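Local coordinates for nitrogenase iron-molybdenum cofactor biosynthesis protein NifB (Methanothermobacter thermautotrophicus, PDB 7JMA) that probably inserts a carbide by radical SAM chemistry while fusing two [4Fe-4S] clusters into the [8Fe-9S-C] precursor of the nitrogenase iron-molybdenum cofactor, at residues Ala144-Pro147 against Glu148-Glu151; Phe170-Leu173 against Ser174-Leu178; Asp203-Ile206 against Val207-Arg211. All coordinates share one frame; numbering follows the deposited sequence.

Contact 1: Ala144-Pro147 against Glu148-Glu151; sequences AVDP and EIGE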
loop_
_atom_site.group_PDB
_atom_site.type_symbol
_atom_site.label_atom_id
_atom_site.label_comp_id
_atom_site.label_asym_id
_atom_site.label_seq_id
_atom_site.Cartn_x
_atom_site.Cartn_y
_atom_site.Cartn_z
ATOM N N ALA A 144 8.257 0.890 8.523
ATOM C CA ALA A 144 9.373 1.482 9.249
ATOM C C ALA A 144 10.029 2.522 8.356
ATOM O O ALA A 144 9.929 2.467 7.128
ATOM C CB ALA A 144 10.401 0.422 9.685
ATOM N N VAL A 145 10.721 3.461 8.993
ATOM C CA VAL A 145 11.604 4.385 8.296
ATOM C C VAL A 145 13.023 4.349 8.838
ATOM O O VAL A 145 13.890 5.063 8.327
ATOM C CB VAL A 145 11.041 5.820 8.331
ATOM C CG1 VAL A 145 9.688 5.813 7.652
ATOM C CG2 VAL A 145 10.928 6.330 9.761
ATOM N N ASP A 146 13.287 3.525 9.844
ATOM C CA ASP A 146 14.605 3.387 10.441
ATOM C C ASP A 146 15.136 2.006 10.088
ATOM O O ASP A 146 14.481 1.004 10.413
ATOM C CB ASP A 146 14.498 3.583 11.951
ATOM C CG ASP A 146 15.650 2.975 12.729
ATOM O OD1 ASP A 146 15.407 2.627 13.903
ATOM O OD2 ASP A 146 16.782 2.865 12.209
ATOM N N PRO A 147 16.286 1.903 9.416
ATOM C CA PRO A 147 16.711 0.592 8.888
ATOM C C PRO A 147 16.995 -0.448 9.954
ATOM O O PRO A 147 16.923 -1.649 9.661
ATOM C CB PRO A 147 17.978 0.924 8.084
ATOM C CG PRO A 147 17.949 2.405 7.880
ATOM C CD PRO A 147 17.215 2.982 9.047
ATOM N N GLU A 148 17.334 -0.045 11.177
ATOM C CA GLU A 148 17.531 -1.051 12.216
ATOM C C GLU A 148 16.222 -1.732 12.586
ATOM O O GLU A 148 16.242 -2.862 13.085
ATOM C CB GLU A 148 18.178 -0.433 13.454
ATOM C CG GLU A 148 17.214 0.322 14.333
ATOM C CD GLU A 148 17.791 0.672 15.692
ATOM O OE1 GLU A 148 19.032 0.680 15.833
ATOM O OE2 GLU A 148 16.996 0.960 16.614
ATOM N N ILE A 149 15.090 -1.078 12.339
ATOM C CA ILE A 149 13.788 -1.703 12.526
ATOM C C ILE A 149 13.310 -2.368 11.243
ATOM O O ILE A 149 12.778 -3.482 11.277
ATOM C CB ILE A 149 12.773 -0.653 13.026
ATOM C CG1 ILE A 149 13.153 -0.168 14.427
ATOM C CG2 ILE A 149 11.349 -1.218 12.979
ATOM C CD1 ILE A 149 12.306 0.976 14.937
ATOM N N GLY A 150 13.502 -1.698 10.099
ATOM C CA GLY A 150 13.014 -2.235 8.840
ATOM C C GLY A 150 13.698 -3.521 8.421
ATOM O O GLY A 150 13.074 -4.385 7.798
ATOM N N GLU A 151 14.977 -3.677 8.770
ATOM C CA GLU A 151 15.697 -4.889 8.408
ATOM C C GLU A 151 15.121 -6.119 9.088
ATOM O O GLU A 151 15.368 -7.243 8.633
ATOM C CB GLU A 151 17.176 -4.739 8.753
ATOM C CG GLU A 151 17.452 -4.802 10.237
ATOM C CD GLU A 151 18.869 -4.389 10.585
ATOM O OE1 GLU A 151 19.622 -4.002 9.667
ATOM O OE2 GLU A 151 19.226 -4.452 11.779
#

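Contact 2: Phe170-Leu173 against Ser174-Leu178; sequences FEVL and SRNQL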
loop_
_atom_site.group_PDB
_atom_site.type_symbol
_atom_site.label_atom_id
_atom_site.label_comp_id
_atom_site.label_asym_id
_atom_site.label_seq_id
_atom_site.Cartn_x
_atom_site.Cartn_y
_atom_site.Cartn_z
ATOM N N PHE A 170 15.617 -3.477 2.863
ATOM C CA PHE A 170 14.764 -2.433 3.421
ATOM C C PHE A 170 15.169 -1.049 2.924
ATOM O O PHE A 170 14.309 -0.187 2.681
ATOM C CB PHE A 170 14.790 -2.443 4.947
ATOM C CG PHE A 170 14.074 -1.263 5.529
ATOM C CD1 PHE A 170 12.689 -1.221 5.526
ATOM C CD2 PHE A 170 14.782 -0.161 5.996
ATOM C CE1 PHE A 170 12.010 -0.108 6.034
ATOM C CE2 PHE A 170 14.112 0.943 6.498
ATOM C CZ PHE A 170 12.725 0.966 6.514
ATOM N N GLU A 171 16.472 -0.788 2.821
ATOM C CA GLU A 171 16.899 0.545 2.411
ATOM C C GLU A 171 16.415 0.866 1.001
ATOM O O GLU A 171 16.008 2.000 0.716
ATOM C CB GLU A 171 18.417 0.658 2.520
ATOM C CG GLU A 171 18.888 0.700 3.970
ATOM C CD GLU A 171 20.394 0.639 4.111
ATOM O OE1 GLU A 171 21.074 0.175 3.166
ATOM O OE2 GLU A 171 20.896 1.062 5.176
ATOM N N VAL A 172 16.433 -0.130 0.114
ATOM C CA VAL A 172 15.918 0.046 -1.240
ATOM C C VAL A 172 14.405 0.254 -1.213
ATOM O O VAL A 172 13.880 1.190 -1.837
ATOM C CB VAL A 172 16.304 -1.168 -2.110
ATOM C CG1 VAL A 172 15.588 -1.112 -3.467
ATOM C CG2 VAL A 172 17.813 -1.244 -2.291
ATOM N N LEU A 173 13.681 -0.606 -0.483
ATOM C CA LEU A 173 12.230 -0.454 -0.377
ATOM C C LEU A 173 11.878 0.903 0.220
ATOM O O LEU A 173 11.014 1.622 -0.299
ATOM C CB LEU A 173 11.636 -1.570 0.472
ATOM C CG LEU A 173 10.148 -1.430 0.782
ATOM C CD1 LEU A 173 9.284 -1.377 -0.501
ATOM C CD2 LEU A 173 9.679 -2.536 1.700
ATOM N N SER A 174 12.560 1.279 1.304
ATOM C CA SER A 174 12.193 2.505 2.003
ATOM C C SER A 174 12.436 3.725 1.132
ATOM O O SER A 174 11.582 4.622 1.053
ATOM C CB SER A 174 12.977 2.629 3.313
ATOM O OG SER A 174 12.693 3.902 3.926
ATOM N N ARG A 175 13.608 3.797 0.487
ATOM C CA ARG A 175 13.879 4.941 -0.382
ATOM C C ARG A 175 12.833 5.053 -1.485
ATOM O O ARG A 175 12.303 6.146 -1.753
ATOM C CB ARG A 175 15.270 4.839 -0.996
ATOM C CG ARG A 175 15.738 6.179 -1.530
ATOM C CD ARG A 175 16.712 6.066 -2.679
ATOM N NE ARG A 175 16.246 5.118 -3.688
ATOM C CZ ARG A 175 17.052 4.450 -4.507
ATOM N NH1 ARG A 175 18.366 4.637 -4.439
ATOM N NH2 ARG A 175 16.547 3.599 -5.395
ATOM N N ASN A 176 12.503 3.921 -2.117
ATOM C CA ASN A 176 11.559 3.943 -3.225
ATOM C C ASN A 176 10.151 4.301 -2.761
ATOM O O ASN A 176 9.459 5.102 -3.413
ATOM C CB ASN A 176 11.566 2.583 -3.932
ATOM C CG ASN A 176 12.753 2.424 -4.875
ATOM O OD1 ASN A 176 13.702 3.202 -4.830
ATOM N ND2 ASN A 176 12.699 1.412 -5.740
ATOM N N GLN A 177 9.701 3.731 -1.642
ATOM C CA GLN A 177 8.315 3.954 -1.252
ATOM C C GLN A 177 8.121 5.383 -0.747
ATOM O O GLN A 177 7.090 6.006 -1.028
ATOM C CB GLN A 177 7.864 2.905 -0.221
ATOM C CG GLN A 177 8.469 3.020 1.158
ATOM C CD GLN A 177 8.023 1.890 2.079
ATOM O OE1 GLN A 177 7.208 1.020 1.703
ATOM N NE2 GLN A 177 8.533 1.900 3.285
ATOM N N LEU A 178 9.126 5.945 -0.061
ATOM C CA LEU A 178 8.986 7.317 0.436
ATOM C C LEU A 178 9.076 8.334 -0.698
ATOM O O LEU A 178 8.333 9.327 -0.707
ATOM C CB LEU A 178 10.049 7.610 1.497
ATOM C CG LEU A 178 9.884 6.782 2.776
ATOM C CD1 LEU A 178 11.039 7.063 3.733
ATOM C CD2 LEU A 178 8.524 7.056 3.445
#

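Contact 3: Asp203-Ile206 against Val207-Arg211; sequences DEHI and VDIAR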
loop_
_atom_site.group_PDB
_atom_site.type_symbol
_atom_site.label_atom_id
_atom_site.label_comp_id
_atom_site.label_asym_id
_atom_site.label_seq_id
_atom_site.Cartn_x
_atom_site.Cartn_y
_atom_site.Cartn_z
ATOM N N ASP A 203 6.470 -0.406 17.701
ATOM C CA ASP A 203 5.345 0.216 18.402
ATOM C C ASP A 203 5.633 1.666 18.777
ATOM O O ASP A 203 4.746 2.523 18.682
ATOM C CB ASP A 203 4.985 -0.590 19.649
ATOM C CG ASP A 203 6.197 -1.189 20.330
ATOM O OD1 ASP A 203 7.273 -0.555 20.322
ATOM O OD2 ASP A 203 6.067 -2.297 20.884
ATOM N N GLU A 204 6.851 1.958 19.220
ATOM C CA GLU A 204 7.245 3.320 19.555
ATOM C C GLU A 204 7.776 4.081 18.351
ATOM O O GLU A 204 8.148 5.253 18.479
ATOM C CB GLU A 204 8.297 3.306 20.662
ATOM C CG GLU A 204 7.801 2.717 21.970
ATOM C CD GLU A 204 8.936 2.350 22.902
ATOM O OE1 GLU A 204 9.977 3.041 22.869
ATOM O OE2 GLU A 204 8.789 1.372 23.665
ATOM N N HIS A 205 7.800 3.440 17.191
ATOM C CA HIS A 205 8.359 3.982 15.968
ATOM C C HIS A 205 7.291 4.515 15.021
ATOM O O HIS A 205 7.628 5.189 14.040
ATOM C CB HIS A 205 9.178 2.878 15.284
ATOM C CG HIS A 205 9.795 3.280 13.989
ATOM N ND1 HIS A 205 10.690 4.322 13.885
ATOM C CD2 HIS A 205 9.667 2.764 12.743
ATOM C CE1 HIS A 205 11.076 4.439 12.627
ATOM N NE2 HIS A 205 10.470 3.506 11.914
ATOM N N ILE A 206 6.016 4.248 15.305
ATOM C CA ILE A 206 4.955 4.619 14.377
ATOM C C ILE A 206 4.859 6.134 14.223
ATOM O O ILE A 206 4.561 6.624 13.131
ATOM C CB ILE A 206 3.616 4.005 14.828
ATOM C CG1 ILE A 206 3.750 2.488 15.004
ATOM C CG2 ILE A 206 2.523 4.327 13.839
ATOM C CD1 ILE A 206 3.971 1.739 13.733
ATOM N N VAL A 207 5.118 6.904 15.285
ATOM C CA VAL A 207 5.032 8.356 15.132
ATOM C C VAL A 207 6.172 8.877 14.256
ATOM O O VAL A 207 6.022 9.897 13.570
ATOM C CB VAL A 207 5.001 9.064 16.501
ATOM C CG1 VAL A 207 3.615 8.967 17.119
ATOM C CG2 VAL A 207 6.038 8.475 17.433
ATOM N N ASP A 208 7.325 8.197 14.258
ATOM C CA ASP A 208 8.390 8.553 13.323
ATOM C C ASP A 208 7.947 8.321 11.888
ATOM O O ASP A 208 8.206 9.151 11.006
ATOM C CB ASP A 208 9.660 7.748 13.610
ATOM C CG ASP A 208 10.151 7.914 15.029
ATOM O OD1 ASP A 208 10.221 9.069 15.499
ATOM O OD2 ASP A 208 10.474 6.888 15.666
ATOM N N ILE A 209 7.290 7.184 11.630
ATOM C CA ILE A 209 6.711 6.951 10.309
ATOM C C ILE A 209 5.793 8.104 9.935
ATOM O O ILE A 209 5.897 8.681 8.847
ATOM C CB ILE A 209 5.953 5.613 10.273
ATOM C CG1 ILE A 209 6.890 4.444 10.581
ATOM C CG2 ILE A 209 5.320 5.394 8.891
ATOM C CD1 ILE A 209 6.151 3.140 10.708
ATOM N N ALA A 210 4.879 8.454 10.843
ATOM C CA ALA A 210 3.888 9.483 10.546
ATOM C C ALA A 210 4.555 10.806 10.203
ATOM O O ALA A 210 4.163 11.472 9.240
ATOM C CB ALA A 210 2.935 9.646 11.730
ATOM N N ARG A 211 5.568 11.205 10.977
ATOM C CA ARG A 211 6.263 12.453 10.670
ATOM C C ARG A 211 6.899 12.393 9.286
ATOM O O ARG A 211 6.806 13.352 8.511
ATOM C CB ARG A 211 7.319 12.749 11.736
ATOM C CG ARG A 211 6.751 13.173 13.071
ATOM C CD ARG A 211 7.863 13.547 14.038
ATOM N NE ARG A 211 7.458 13.338 15.422
ATOM C CZ ARG A 211 6.791 14.231 16.148
ATOM N NH1 ARG A 211 6.457 15.404 15.624
ATOM N NH2 ARG A 211 6.463 13.952 17.403
HETATM O O HOH W 1 5.080 5.488 17.629
#

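Contact 1: Ala144-Pro147 against Glu148-Glu151
The carbonyl oxygen D146 O is gripped by two amides of the next turn, both 2.9 Å away: G150 N meets it in the carbonyl plane, whereas I149 N comes from above that plane with a more bent N-H...O angle of 139°. The D146 side chain takes a third amide. With CG anti to its own backbone N (chi1 159°), the carboxylate swings forward and OD2 accepts from E148 N at 3.1 Å, the donor standing above the carboxylate plane. D146 is thus the N-cap of helix 147-150, a short helix that follows strand 137-141 of the parallel sheet in this radical SAM domain, and P147 fills the first helical position, whose N-H is not needed for the helix's own i to i+4 bonds. The turn is closed by E151 N, which donates to P147 O. Not everything at the cap is favourable: D146 OD1 lies 3.6 Å from E148 OE2, a like-charge approach that the helix N-terminus would probably ease. On another side, A144 CB rests against I149 CG2 at 3.8 Å and equally near G150 N. P147 touches R167, F170 and E171 of helix 166-186, and H205 lies against A144, D146 and I149.

Contact 2: Phe170-Leu173 against Ser174-Leu178
A first torsion of 172° puts CG of F170 opposite its backbone N and lays the phenyl ring alongside the next turn of the helix, where S174 CB stands over one face, displaced toward the rim. This is a CH-pi contact, with CB 3.9 Å from the ring centroid, the nearest ring atom being F170 CZ, 3.6 Å from S174 CB. The chi1 of S174, 175°, turns its OG toward the CZ and CE2 rim of the same ring. The pair is also tied through the backbone, since S174 N donates to F170 O at 2.7 Å. The next three i to i+4 bonds follow in sequence, R175 N to E171 O, N176 N to V172 O and Q177 N to L173 O, the last of them 2.8 Å long. Beside this backbone, a chi1 of 70° in Q177 brings its CG to 3.2 Å from L173 O.

On the outer side R175 bends at chi3 and returns toward its neighbour. R175 NH2 gives N176 OD1 a bond of 2.9 Å that lies in both the guanidinium and the amide carbonyl plane, while NE adds a weak one to the same oxygen. The other end of the amide is held as well: N176 ND2 donates to L121 O, so the rotation of the whole group is fixed from two directions. E171 has its main polar partner in R167, with which it forms a salt bridge.

F170 and L173 both pack on Y154 of strand 154-159, and the L173 side chain lies about 7 Å from that of C42, a ligand of [4Fe-4S] cluster #2 when that cluster is bound. The arrangement is a regular alpha-helix, one of those flanking the parallel sheet of a TIM-barrel-related radical SAM domain.

Contact 3: Asp203-Ile206 against Val207-Arg211
H205 ND1 donates to D208 OD2 at 3.1 Å, a His-carboxylate hydrogen bond at the start of helix 206-216, which joins strands 190-197 and 220-225 as a beta-alpha-beta crossover of the radical SAM domain. The bond is somewhat bent, at 140°: the carboxylate offers the anti lone pair of OD2, D208 OD2 stands somewhat out of the imidazole plane, and the two planes are turned 53° apart. Farther round the ring, I209 CG1 approaches CD2 of H205 obliquely at 3.9 Å. A chi1 of 179° turns the imidazole away from its own backbone N and back along the first helical turn. Its other nitrogen, NE2, is hydrogen-bonded to the backbone V145 N, so both ring nitrogens are engaged. Without the imidazole, as with an alanine here, D208 OD2 and the V145 amide would probably lose their common partner and a gap would open beside I209. The backbone closes the turn, I209 N donating to H205 O at 3.1 Å and A210 N to I206 O. I206 and I209 extend in the same direction, their CD1 atoms 4.0 Å apart, with I206 also lying against L197, M221 and I223 of the sheet. At the helix start a water accepts from V207 N at 2.7 Å and donates to D203 O.

Contact 1 touches both of the others, its centre about 10 Å from that of contact 2 and 11 Å from that of contact 3, whereas contacts 2 and 3 stay about 6 Å apart at their nearest atoms. Toward contact 2 the junction is packing: the F170 ring meets A144 O through CZ at 3.2 Å and P147 CA through CE2 at 3.5 Å. Toward contact 3 it is polar as well, through the H205 bond to V145, and I149 CD1 rests on the imidazole. The [4Fe-4S] clusters are absent from this apo model. Measured between side chains, C42 of cluster #2 is about 9 Å from G150 of contact 1 and about 12 Å from I209 of contact 3, farther than from contact 2.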